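Local coordinates for regulation of enolase protein 1 (Saccharomyces cerevisiae, PDB 3O12) that acts in galactose metabolism through the GAL83 protein and may control the level of the enolase ENO1, at residues F74-G80 / D182-P188. Residues are numbered along the deposited sequence; the frame is centred on the assembly and turned at random.
Sequences FLGVETG and DHYLVGP
V77 and V186 form a hydrogen-bonded antiparallel pair, and the axes of strands 74-78 and 185-188 run 138° apart in N-to-C direction. V77 N bonds V186 O at 2.8 Å, and V186 N bonds V77 O at 2.9 Å. L75 N bonds P188 O farther along the ladder. At G187 the carbonyl of L75 lies against the backbone, with a CA-H...O contact of 3.1 Å from G187 CA to L75 O. The backbone angles of G187 call for glycine.

F74 has CG anti to its backbone N (chi1 170°), and the ring edge runs beside the backbone of L185 to G187. CZ touches L185 CB at 3.8 Å. G76 CA sits over one ring face, toward the rim.

Past the strand ends the ladder continues with T79 N to Y184 O, and side-chain bonds are added to it. T79 OG1 accepts from Y184 N at 3.0 Å and donates to G80 O, so one hydroxyl ties both segments. H183 ND1 gives its N-H to T79 O at 2.8 Å, in the ring plane. E78 OE2 stands over one face of that ring, toward the rim, its carboxylate nearly perpendicular to it (88°). T79 CG2 packs on V186 CG1.

The Y184 hydroxyl bonds P179 O. The contact joins two interior strands of one antiparallel sheet: strand 34-36 flanks F74 and G76, and strand 102-105 flanks L185 and G187. V77 and T79 pack on strand 199-208 of the second sheet, consistent with a beta-sandwich.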
loop_
_atom_site.group_PDB
_atom_site.type_symbol
_atom_site.label_atom_id
_atom_site.label_comp_id
_atom_site.label_asym_id
_atom_site.label_seq_id
_atom_site.Cartn_x
_atom_site.Cartn_y
_atom_site.Cartn_z
ATOM N N PHE A 74 -4.314 1.832 7.319
ATOM C CA PHE A 74 -4.839 1.292 6.065
ATOM C C PHE A 74 -6.264 1.780 5.876
ATOM O O PHE A 74 -7.120 1.572 6.742
ATOM C CB PHE A 74 -4.782 -0.249 6.102
ATOM C CG PHE A 74 -5.507 -0.935 4.967
ATOM C CD1 PHE A 74 -5.223 -0.637 3.643
ATOM C CD2 PHE A 74 -6.438 -1.932 5.232
ATOM C CE1 PHE A 74 -5.881 -1.277 2.606
ATOM C CE2 PHE A 74 -7.094 -2.587 4.194
ATOM C CZ PHE A 74 -6.815 -2.262 2.881
ATOM N N LEU A 75 -6.521 2.458 4.759
ATOM C CA LEU A 75 -7.888 2.849 4.419
ATOM C C LEU A 75 -8.354 1.903 3.319
ATOM O O LEU A 75 -7.961 2.028 2.163
ATOM C CB LEU A 75 -7.953 4.310 3.946
ATOM C CG LEU A 75 -9.320 4.829 3.483
ATOM C CD1 LEU A 75 -10.366 4.702 4.605
ATOM C CD2 LEU A 75 -9.212 6.274 3.003
ATOM N N GLY A 76 -9.192 0.942 3.691
ATOM C CA GLY A 76 -9.573 -0.115 2.771
ATOM C C GLY A 76 -10.952 0.046 2.150
ATOM O O GLY A 76 -11.957 0.186 2.849
ATOM N N VAL A 77 -10.990 -0.008 0.824
ATOM C CA VAL A 77 -12.227 0.035 0.065
ATOM C C VAL A 77 -12.567 -1.396 -0.331
ATOM O O VAL A 77 -11.709 -2.129 -0.856
ATOM C CB VAL A 77 -12.059 0.896 -1.202
ATOM C CG1 VAL A 77 -13.384 1.002 -1.956
ATOM C CG2 VAL A 77 -11.526 2.293 -0.836
ATOM N N GLU A 78 -13.799 -1.817 -0.075
ATOM C CA GLU A 78 -14.180 -3.198 -0.324
ATOM C C GLU A 78 -14.524 -3.434 -1.791
ATOM O O GLU A 78 -15.217 -2.627 -2.431
ATOM C CB GLU A 78 -15.335 -3.607 0.598
ATOM C CG GLU A 78 -15.646 -5.092 0.563
ATOM C CD GLU A 78 -16.740 -5.509 1.524
ATOM O OE1 GLU A 78 -17.105 -4.720 2.423
ATOM O OE2 GLU A 78 -17.239 -6.643 1.368
ATOM N N THR A 79 -14.020 -4.548 -2.319
ATOM C CA THR A 79 -14.162 -4.911 -3.725
ATOM C C THR A 79 -14.959 -6.188 -3.854
ATOM O O THR A 79 -15.288 -6.827 -2.856
ATOM C CB THR A 79 -12.774 -5.229 -4.352
ATOM O OG1 THR A 79 -12.333 -6.534 -3.927
ATOM C CG2 THR A 79 -11.738 -4.198 -3.950
ATOM N N GLY A 80 -15.243 -6.570 -5.099
ATOM C CA GLY A 80 -15.725 -7.902 -5.404
ATOM C C GLY A 80 -14.573 -8.884 -5.578
ATOM O O GLY A 80 -13.490 -8.700 -5.013
ATOM N N ASP A 182 -14.118 -13.808 -2.237
ATOM C CA ASP A 182 -15.327 -13.132 -2.693
ATOM C C ASP A 182 -15.167 -11.609 -2.632
ATOM O O ASP A 182 -15.794 -10.874 -3.399
ATOM C CB ASP A 182 -16.542 -13.545 -1.846
ATOM C CG ASP A 182 -17.006 -14.950 -2.132
ATOM O OD1 ASP A 182 -16.627 -15.506 -3.187
ATOM O OD2 ASP A 182 -17.763 -15.492 -1.296
ATOM N N HIS A 183 -14.317 -11.151 -1.716
ATOM C CA HIS A 183 -14.070 -9.728 -1.512
ATOM C C HIS A 183 -12.639 -9.474 -1.100
ATOM O O HIS A 183 -12.022 -10.296 -0.426
ATOM C CB HIS A 183 -14.967 -9.183 -0.402
ATOM C CG HIS A 183 -16.424 -9.345 -0.682
ATOM N ND1 HIS A 183 -17.091 -8.562 -1.596
ATOM C CD2 HIS A 183 -17.333 -10.218 -0.193
ATOM C CE1 HIS A 183 -18.358 -8.935 -1.646
ATOM N NE2 HIS A 183 -18.531 -9.942 -0.809
ATOM N N TYR A 184 -12.135 -8.308 -1.488
ATOM C CA TYR A 184 -10.868 -7.810 -0.979
ATOM C C TYR A 184 -11.070 -6.424 -0.399
ATOM O O TYR A 184 -12.094 -5.775 -0.647
ATOM C CB TYR A 184 -9.811 -7.735 -2.091
ATOM C CG TYR A 184 -9.505 -9.058 -2.755
ATOM C CD1 TYR A 184 -8.529 -9.901 -2.242
ATOM C CD2 TYR A 184 -10.195 -9.464 -3.898
ATOM C CE1 TYR A 184 -8.238 -11.123 -2.855
ATOM C CE2 TYR A 184 -9.913 -10.685 -4.518
ATOM C CZ TYR A 184 -8.942 -11.503 -3.986
ATOM O OH TYR A 184 -8.645 -12.703 -4.596
ATOM N N LEU A 185 -10.095 -5.968 0.375
ATOM C CA LEU A 185 -10.003 -4.563 0.754
ATOM C C LEU A 185 -8.772 -3.995 0.081
ATOM O O LEU A 185 -7.719 -4.617 0.096
ATOM C CB LEU A 185 -9.887 -4.420 2.275
ATOM C CG LEU A 185 -11.117 -4.912 3.038
ATOM C CD1 LEU A 185 -10.807 -5.127 4.504
ATOM C CD2 LEU A 185 -12.244 -3.905 2.864
ATOM N N VAL A 186 -8.888 -2.828 -0.527
ATOM C CA VAL A 186 -7.740 -2.219 -1.186
ATOM C C VAL A 186 -7.749 -0.718 -0.949
ATOM O O VAL A 186 -8.808 -0.084 -0.905
ATOM C CB VAL A 186 -7.696 -2.570 -2.712
ATOM C CG1 VAL A 186 -8.940 -2.071 -3.450
ATOM C CG2 VAL A 186 -6.416 -2.035 -3.371
ATOM N N GLY A 187 -6.576 -0.130 -0.779
ATOM C CA GLY A 187 -6.525 1.293 -0.516
ATOM C C GLY A 187 -5.215 1.773 0.081
ATOM O O GLY A 187 -4.278 0.991 0.287
ATOM N N PRO A 188 -5.119 3.074 0.344
ATOM C CA PRO A 188 -3.942 3.714 0.935
ATOM C C PRO A 188 -3.398 3.000 2.168
ATOM O O PRO A 188 -4.143 2.542 3.035
ATOM C CB PRO A 188 -4.476 5.104 1.316
ATOM C CG PRO A 188 -5.478 5.360 0.265
ATOM C CD PRO A 188 -6.206 4.046 0.135
#